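PDB 4PSM: ssDNA binding protein from Pyrococcus furiosus, which binds single-stranded DNA, which the assembled protein entraps in a system of tunnels running between its subunits. Local coordinates for the interface of chains A and B and the interface of chains A and C. Sequence-based numbering; all coordinates share one arbitrary frame. Chains: chain A/B/C, ssDNA binding protein.

Contact 1: the interface of chains A and B. Residues chain A 138-144, 146, 149; chain B 17, 20-21, 24, 37, 110.
Water 1 is the best-held polar atom where the C-terminal tail of chain A crosses helix 15-26 of chain B: three contacts grip its oxygen, A:Gln139 O (2.5 Å), A:Thr142 O and B:Arg20 NE (2.6 Å), with a weak fourth from B:Arg20 NH2. That NH2 gives a hydrogen bond to A:Leu144 O (3.2 Å), and A:Leu146 CD1 sits over the guanidinium, 3.6 Å from B:Arg20 CZ. NH1 lies tip to tip with the poorly ordered A:Glu149 OE1 in a salt bridge without a hydrogen bond. The extended A:Gln139 covers one face of the B:Phe24 ring, its amide stacked 12° from parallel; A:Leu146 CD1 meets the rim. B:Arg21, bent at chi3 (49°), donates from NE to A:Glu140 O (2.9 Å) from above the carbonyl plane and turns one guanidinium face onto A:Tyr141 C. An alanine here would probably leave the last helical turn less firmly held. B:Glu110 OE2 takes the N-H of A:Gly143 almost straight (2.9 Å, 175° at H), but from above the carboxylate plane. A:Thr142 OG1 donates to a lone pair of A:Lys138 O and receives A:Leu144 N, shaping the tail. The site fastens one subunit's helix end and tail onto the globular part and long helix of chain B.

Contact 2: the interface of chains A and C. Residues chain A 108-109, 112, 115-116; chain C 133, 136-137, 141.
At the apolar centre, helix 93-141 of chain A meets the same helix of chain C through A:Thr112, whose methyl CG2 packs on CG of the selenomethionine C:Met137 (3.4 Å). The selenium of C:Met137, at the end of an extended stretch, touches both that methyl and A:Leu116 CD2. C:Leu133 divides its branches, CD2 lying against the backbone of A:Leu116 (3.5 Å to CA) and CD1 between the A:Thr112 methyl and the poorly ordered carboxylate of A:Glu115. Next to this group, A:Phe109 comes edge-on to C:Tyr141: its CD1 stands 3.3 Å above the middle of the C:Tyr141 ring, with the planes 84° apart and the centroids separated by 4.7 Å. With CG anti to the backbone N (chi1 172°), A:Phe109 turns this edge toward the tyrosine face. On the other branch of A:Thr112, the hydroxyl lies beside its own backbone N and meets C:Tyr141 tip to tip; OG1 and the phenolic OH share a hydrogen bond of 3.1 Å, its direction undecided, which would limit tilting of the ring. On the rim, A:Glu115 forms a long salt bridge from OE1 to C:Arg136 NH2 (3.9 Å), crossing at about a right angle. With its two-fold twin, this patch appears to join the long helices of chains A and C in the deposited assembly of four copies.

Contact 3: the interface of chains A and B. Residues chain A 120, 123-124, 127-128, 130; chain B 123-124, 127-128, 130-131.
Two long helices of a predicted coiled coil, residues 93-141 of chains A and B in this ThermoDBP-related protein, pack antiparallel here around small side chains, and A:Leu123 shows how each fills the other's surface. From CB, with CG anti to the backbone N (chi1 168°), the chain leads to CG, which rests 3.5 Å from the hydroxyl OG of B:Ser127. There it forks. CD1 reaches tip to tip toward its symmetry mate, B:Leu123 CD1, at 4.0 Å, while CD2 turns across B:Ile130 at about a right angle and touches its terminal methyl CD1 at 3.7 Å. B:Leu123 repeats this path against A:Ser127 and A:Ile130. A:Ser127 and B:Ser127 face each other through their CB atoms (3.9 Å apart), so the backbones can come close; each OG, anti to its own backbone N, lies over the CA of B:Arg124 or A:Arg124. No direct polar bond crosses this patch. Instead water 2 links A:Ser120 O (2.8 Å from the water) to the carbonyl and hydroxyl of B:Ser127 and to OG of B:Ser131, and water 3 joins the hydroxyls of A:Ser120 and B:Ser131. Along one flank, NH2 of A:Arg124 lies 5.6 Å from NH2 of B:Arg124 and 5.7 Å from the ammonium NZ of B:Lys128, as B:Arg124 does from A:Lys128. The arginine tips are poorly ordered, so these separations are approximate; the positive groups are likely to repel unless screened, and could suit a nucleic-acid backbone.

Contact 1: the interface of chains A and B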
# COMPACT_ATOMS: atom_id res chain seq x y z
N LYS A 138 17.21 -8.41 -4.23
CA LYS A 138 17.60 -9.75 -3.87
C LYS A 138 18.60 -10.25 -4.91
O LYS A 138 19.64 -10.81 -4.57
CB LYS A 138 16.38 -10.68 -3.81
CG LYS A 138 15.52 -10.49 -2.56
CD LYS A 138 14.25 -11.32 -2.62
CE LYS A 138 14.54 -12.82 -2.60
NZ LYS A 138 13.31 -13.60 -2.95
N GLN A 139 18.29 -10.01 -6.18
CA GLN A 139 19.10 -10.48 -7.29
C GLN A 139 20.48 -9.83 -7.32
O GLN A 139 21.48 -10.48 -7.63
CB GLN A 139 18.40 -10.18 -8.61
CG GLN A 139 17.07 -10.88 -8.78
CD GLN A 139 16.31 -10.36 -9.98
OE1 GLN A 139 16.63 -9.29 -10.52
NE2 GLN A 139 15.29 -11.11 -10.40
N GLU A 140 20.51 -8.54 -7.00
CA GLU A 140 21.70 -7.74 -7.26
C GLU A 140 22.59 -7.52 -6.03
O GLU A 140 23.78 -7.24 -6.17
CB GLU A 140 21.31 -6.40 -7.88
CG GLU A 140 20.62 -6.54 -9.24
CD GLU A 140 20.48 -5.22 -9.97
OE1 GLU A 140 20.81 -4.17 -9.38
OE2 GLU A 140 20.04 -5.23 -11.14
N TYR A 141 22.02 -7.68 -4.85
CA TYR A 141 22.73 -7.30 -3.63
C TYR A 141 22.72 -8.37 -2.56
O TYR A 141 23.14 -8.12 -1.43
CB TYR A 141 22.15 -6.00 -3.04
CG TYR A 141 22.16 -4.82 -3.99
CD1 TYR A 141 23.35 -4.24 -4.41
CD2 TYR A 141 20.97 -4.29 -4.46
CE1 TYR A 141 23.35 -3.16 -5.28
CE2 TYR A 141 20.96 -3.22 -5.32
CZ TYR A 141 22.14 -2.66 -5.73
OH TYR A 141 22.10 -1.59 -6.59
N THR A 142 22.24 -9.56 -2.89
CA THR A 142 22.16 -10.64 -1.90
C THR A 142 22.37 -12.02 -2.52
O THR A 142 22.37 -12.19 -3.74
CB THR A 142 20.79 -10.64 -1.15
OG1 THR A 142 19.81 -11.33 -1.93
CG2 THR A 142 20.32 -9.22 -0.83
N GLY A 143 22.55 -13.02 -1.65
CA GLY A 143 22.54 -14.41 -2.05
C GLY A 143 21.23 -15.11 -1.70
O GLY A 143 21.15 -16.33 -1.69
N LEU A 144 20.19 -14.32 -1.41
CA LEU A 144 18.91 -14.87 -0.99
C LEU A 144 18.26 -15.73 -2.07
O LEU A 144 18.45 -15.49 -3.26
CB LEU A 144 17.98 -13.72 -0.60
CG LEU A 144 17.89 -13.27 0.87
CD1 LEU A 144 18.82 -13.98 1.85
CD2 LEU A 144 17.84 -11.76 1.08
N LEU A 146 15.90 -16.80 -4.73
CA LEU A 146 15.09 -15.98 -5.62
C LEU A 146 13.79 -16.68 -6.04
O LEU A 146 13.71 -17.92 -6.02
CB LEU A 146 15.88 -15.60 -6.88
CG LEU A 146 17.24 -14.93 -6.66
CD1 LEU A 146 17.98 -14.65 -7.97
CD2 LEU A 146 17.19 -13.70 -5.77
N GLU A 149 14.04 -19.09 -8.91
CA GLU A 149 14.76 -20.33 -8.65
C GLU A 149 13.80 -21.47 -8.33
O GLU A 149 13.45 -21.68 -7.17
CB GLU A 149 15.75 -20.15 -7.49
CG GLU A 149 16.99 -19.36 -7.86
CD GLU A 149 18.00 -19.32 -6.73
OE1 GLU A 149 19.16 -19.74 -6.94
OE2 GLU A 149 17.64 -18.87 -5.62
N ASN B 17 27.78 -16.09 -5.16
CA ASN B 17 26.76 -15.05 -5.02
C ASN B 17 27.16 -13.76 -5.75
O ASN B 17 26.31 -13.10 -6.36
CB ASN B 17 26.48 -14.75 -3.54
CG ASN B 17 25.63 -15.81 -2.87
OD1 ASN B 17 24.82 -16.48 -3.52
ND2 ASN B 17 25.80 -15.97 -1.56
N ARG B 20 26.64 -14.07 -9.56
CA ARG B 20 25.23 -13.98 -9.90
C ARG B 20 24.72 -12.55 -9.79
O ARG B 20 23.95 -12.09 -10.63
CB ARG B 20 24.41 -14.91 -9.00
CG ARG B 20 23.03 -15.23 -9.57
CD ARG B 20 22.22 -16.07 -8.59
NE ARG B 20 21.83 -15.28 -7.42
CZ ARG B 20 21.09 -15.74 -6.42
NH1 ARG B 20 20.67 -17.00 -6.44
NH2 ARG B 20 20.78 -14.95 -5.40
N ARG B 21 25.17 -11.84 -8.76
CA ARG B 21 24.72 -10.46 -8.55
C ARG B 21 25.15 -9.55 -9.69
O ARG B 21 24.35 -8.78 -10.23
CB ARG B 21 25.23 -9.94 -7.21
CG ARG B 21 24.50 -10.55 -6.03
CD ARG B 21 25.23 -10.31 -4.73
NE ARG B 21 25.60 -8.92 -4.57
CZ ARG B 21 26.33 -8.46 -3.56
NH1 ARG B 21 26.77 -9.31 -2.64
NH2 ARG B 21 26.63 -7.17 -3.48
N PHE B 24 23.18 -10.37 -12.84
CA PHE B 24 21.83 -9.79 -12.83
C PHE B 24 21.87 -8.33 -13.22
O PHE B 24 21.00 -7.85 -13.95
CB PHE B 24 21.17 -9.92 -11.45
CG PHE B 24 20.35 -11.15 -11.29
CD1 PHE B 24 19.15 -11.29 -11.96
CD2 PHE B 24 20.76 -12.17 -10.45
CE1 PHE B 24 18.37 -12.44 -11.81
CE2 PHE B 24 20.00 -13.32 -10.29
CZ PHE B 24 18.81 -13.45 -10.98
N VAL B 37 20.05 -17.05 -13.46
CA VAL B 37 20.28 -18.04 -12.42
C VAL B 37 20.93 -19.26 -13.03
O VAL B 37 21.86 -19.83 -12.47
CB VAL B 37 18.95 -18.43 -11.73
CG1 VAL B 37 19.12 -19.74 -10.97
CG2 VAL B 37 18.48 -17.32 -10.80
N GLU B 110 21.19 -8.56 4.42
CA GLU B 110 20.21 -9.51 3.93
C GLU B 110 19.05 -9.67 4.90
O GLU B 110 17.91 -9.90 4.48
CB GLU B 110 20.86 -10.85 3.64
CG GLU B 110 21.76 -10.84 2.43
CD GLU B 110 22.32 -12.21 2.11
OE1 GLU B 110 21.98 -13.17 2.82
OE2 GLU B 110 23.11 -12.31 1.14
O HOH W 1 22.28 -12.74 -6.97

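Contact 2: the interface of chains A and C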
# COMPACT_ATOMS: atom_id res chain seq x y z
N MSE A 108 -24.36 9.74 -6.60
CA MSE A 108 -23.31 10.44 -5.86
C MSE A 108 -22.34 9.46 -5.23
O MSE A 108 -21.13 9.68 -5.22
CB MSE A 108 -23.92 11.33 -4.78
CG MSE A 108 -24.69 12.54 -5.31
SE MSE A 108 -25.21 13.76 -3.88
CE MSE A 108 -26.14 12.50 -2.72
N PHE A 109 -22.86 8.36 -4.70
CA PHE A 109 -22.02 7.38 -4.05
C PHE A 109 -21.05 6.74 -5.03
O PHE A 109 -19.95 6.33 -4.67
CB PHE A 109 -22.86 6.29 -3.38
CG PHE A 109 -22.06 5.15 -2.86
CD1 PHE A 109 -21.30 5.27 -1.71
CD2 PHE A 109 -22.05 3.94 -3.54
CE1 PHE A 109 -20.54 4.22 -1.23
CE2 PHE A 109 -21.30 2.87 -3.06
CZ PHE A 109 -20.54 3.01 -1.91
N THR A 112 -17.81 8.48 -5.33
CA THR A 112 -16.95 8.03 -4.24
C THR A 112 -16.27 6.70 -4.55
O THR A 112 -15.07 6.53 -4.30
CB THR A 112 -17.76 7.88 -2.93
OG1 THR A 112 -18.17 9.18 -2.49
CG2 THR A 112 -16.92 7.24 -1.86
N GLU A 115 -13.52 7.19 -7.05
CA GLU A 115 -12.38 7.77 -6.36
C GLU A 115 -11.61 6.65 -5.68
O GLU A 115 -10.38 6.56 -5.78
CB GLU A 115 -12.86 8.80 -5.33
CG GLU A 115 -11.81 9.75 -4.81
CD GLU A 115 -12.39 10.82 -3.90
OE1 GLU A 115 -13.34 10.51 -3.15
OE2 GLU A 115 -11.90 11.97 -3.93
N LEU A 116 -12.34 5.78 -5.00
CA LEU A 116 -11.75 4.64 -4.31
C LEU A 116 -11.05 3.69 -5.29
O LEU A 116 -9.94 3.22 -5.04
CB LEU A 116 -12.84 3.90 -3.54
CG LEU A 116 -12.36 2.82 -2.57
CD1 LEU A 116 -11.29 3.33 -1.62
CD2 LEU A 116 -13.50 2.14 -1.84
N LEU C 133 -10.46 8.78 2.55
CA LEU C 133 -11.64 8.44 1.79
C LEU C 133 -12.53 7.47 2.55
O LEU C 133 -13.74 7.67 2.66
CB LEU C 133 -11.23 7.84 0.45
CG LEU C 133 -12.35 7.45 -0.51
CD1 LEU C 133 -13.45 8.50 -0.51
CD2 LEU C 133 -11.79 7.24 -1.92
N ARG C 136 -14.31 9.14 5.26
CA ARG C 136 -15.31 10.00 4.66
C ARG C 136 -16.58 9.21 4.31
O ARG C 136 -17.70 9.68 4.50
CB ARG C 136 -14.73 10.68 3.42
CG ARG C 136 -15.27 12.07 3.14
CD ARG C 136 -14.50 12.75 2.01
NE ARG C 136 -13.08 12.76 2.25
CZ ARG C 136 -12.06 12.37 1.49
NH1 ARG C 136 -10.88 12.52 2.05
NH2 ARG C 136 -12.15 11.88 0.26
N MSE C 137 -16.39 7.99 3.80
CA MSE C 137 -17.51 7.11 3.52
C MSE C 137 -18.25 6.71 4.78
O MSE C 137 -19.46 6.56 4.78
CB MSE C 137 -17.05 5.85 2.80
CG MSE C 137 -16.65 6.06 1.36
SE MSE C 137 -15.72 4.50 0.66
CE MSE C 137 -16.95 3.11 1.27
N TYR C 141 -22.07 7.72 4.49
CA TYR C 141 -22.87 6.61 4.01
C TYR C 141 -23.15 5.56 5.07
O TYR C 141 -23.66 4.48 4.77
CB TYR C 141 -22.19 5.93 2.80
CG TYR C 141 -21.91 6.86 1.64
CD1 TYR C 141 -22.94 7.42 0.90
CD2 TYR C 141 -20.61 7.16 1.28
CE1 TYR C 141 -22.68 8.26 -0.17
CE2 TYR C 141 -20.34 8.00 0.22
CZ TYR C 141 -21.37 8.55 -0.50
OH TYR C 141 -21.08 9.39 -1.55

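Contact 3: the interface of chains A and B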
# COMPACT_ATOMS: atom_id res chain seq x y z
N SER A 120 -7.15 2.48 -5.44
CA SER A 120 -6.76 1.09 -5.31
C SER A 120 -5.94 0.66 -6.51
O SER A 120 -5.06 -0.19 -6.40
CB SER A 120 -7.98 0.17 -5.18
OG SER A 120 -8.67 0.09 -6.41
N LEU A 123 -2.60 2.03 -5.97
CA LEU A 123 -2.04 1.18 -4.93
C LEU A 123 -1.53 -0.12 -5.52
O LEU A 123 -0.45 -0.58 -5.16
CB LEU A 123 -3.08 0.89 -3.84
CG LEU A 123 -2.71 -0.22 -2.84
CD1 LEU A 123 -1.38 0.10 -2.15
CD2 LEU A 123 -3.81 -0.42 -1.82
N ARG A 124 -2.30 -0.72 -6.42
CA ARG A 124 -1.91 -2.01 -6.97
C ARG A 124 -0.62 -1.82 -7.75
O ARG A 124 0.29 -2.64 -7.67
CB ARG A 124 -3.00 -2.59 -7.87
CG ARG A 124 -2.74 -4.03 -8.30
CD ARG A 124 -3.83 -4.56 -9.24
NE ARG A 124 -3.49 -5.89 -9.76
CZ ARG A 124 -3.95 -7.04 -9.28
NH1 ARG A 124 -4.79 -7.04 -8.25
NH2 ARG A 124 -3.57 -8.19 -9.82
N SER A 127 2.34 -1.28 -5.49
CA SER A 127 2.64 -2.52 -4.79
C SER A 127 3.43 -3.44 -5.69
O SER A 127 4.37 -4.10 -5.26
CB SER A 127 1.35 -3.19 -4.32
OG SER A 127 1.61 -4.40 -3.62
N LYS A 128 3.05 -3.47 -6.96
CA LYS A 128 3.73 -4.30 -7.94
C LYS A 128 5.16 -3.80 -8.15
O LYS A 128 6.10 -4.58 -8.20
CB LYS A 128 2.96 -4.34 -9.26
CG LYS A 128 1.75 -5.28 -9.24
CD LYS A 128 0.94 -5.23 -10.52
CE LYS A 128 -0.21 -6.23 -10.49
NZ LYS A 128 -1.06 -6.18 -11.72
N ILE A 130 6.98 -2.09 -6.05
CA ILE A 130 7.73 -2.41 -4.85
C ILE A 130 8.20 -3.86 -4.86
O ILE A 130 9.36 -4.14 -4.56
CB ILE A 130 6.93 -2.07 -3.58
CG1 ILE A 130 6.94 -0.56 -3.36
CG2 ILE A 130 7.52 -2.77 -2.37
CD1 ILE A 130 5.95 -0.09 -2.31
N LEU B 123 2.09 -6.26 1.79
CA LEU B 123 1.55 -5.18 0.99
C LEU B 123 0.86 -5.69 -0.26
O LEU B 123 -0.20 -5.19 -0.63
CB LEU B 123 2.66 -4.19 0.60
CG LEU B 123 2.28 -3.16 -0.47
CD1 LEU B 123 1.05 -2.34 -0.03
CD2 LEU B 123 3.45 -2.24 -0.77
N ARG B 124 1.46 -6.66 -0.94
CA ARG B 124 0.89 -7.15 -2.18
C ARG B 124 -0.45 -7.81 -1.87
O ARG B 124 -1.43 -7.61 -2.57
CB ARG B 124 1.81 -8.15 -2.88
CG ARG B 124 1.37 -8.52 -4.29
CD ARG B 124 2.29 -9.55 -4.94
NE ARG B 124 1.76 -10.02 -6.22
CZ ARG B 124 2.15 -9.56 -7.41
NH1 ARG B 124 3.07 -8.62 -7.50
NH2 ARG B 124 1.60 -10.06 -8.52
N SER B 127 -3.08 -5.25 -0.99
CA SER B 127 -3.43 -4.51 -2.20
C SER B 127 -4.41 -5.32 -3.04
O SER B 127 -5.37 -4.77 -3.59
CB SER B 127 -2.17 -4.20 -3.01
OG SER B 127 -2.47 -3.44 -4.17
N LYS B 128 -4.16 -6.62 -3.13
CA LYS B 128 -5.02 -7.51 -3.88
C LYS B 128 -6.40 -7.59 -3.23
O LYS B 128 -7.42 -7.53 -3.91
CB LYS B 128 -4.38 -8.90 -4.00
CG LYS B 128 -3.30 -8.98 -5.07
CD LYS B 128 -2.62 -10.34 -5.10
CE LYS B 128 -1.59 -10.40 -6.22
NZ LYS B 128 -0.86 -11.70 -6.27
N ILE B 130 -7.81 -5.36 -1.35
CA ILE B 130 -8.47 -4.08 -1.56
C ILE B 130 -9.09 -4.01 -2.96
O ILE B 130 -10.24 -3.60 -3.11
CB ILE B 130 -7.51 -2.91 -1.31
CG1 ILE B 130 -7.32 -2.72 0.20
CG2 ILE B 130 -8.03 -1.62 -1.94
CD1 ILE B 130 -6.23 -1.76 0.57
N SER B 131 -8.34 -4.45 -3.96
CA SER B 131 -8.81 -4.47 -5.33
C SER B 131 -10.02 -5.38 -5.50
O SER B 131 -10.93 -5.08 -6.27
CB SER B 131 -7.70 -4.92 -6.27
OG SER B 131 -6.72 -3.90 -6.41
O HOH W 2 -4.98 -2.28 -4.58
O HOH W 3 -8.04 -1.71 -8.11

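Helix 93-141 is the element common to all the contacts. On chain A, contact 2 uses residues 108-116, contact 3 residues 120-130 and contact 1 the helix end and tail, so one helix meets two partners in succession. Contacts 2 and 3 are centred about 19 Å apart, contacts 1 and 3 about 24 Å, and contacts 1 and 2 about 43 Å. Contact 1 holds chain B at its globular part and long helix, contact 3 along the antiparallel helices; contact 2 recruits chain C. Contacts 1 and 2 both bring a helix end, with Tyr141 of A or C, near the 108-116 stretch of another copy. Together they would brace a four-subunit framework consistent with intersubunit DNA tunnels.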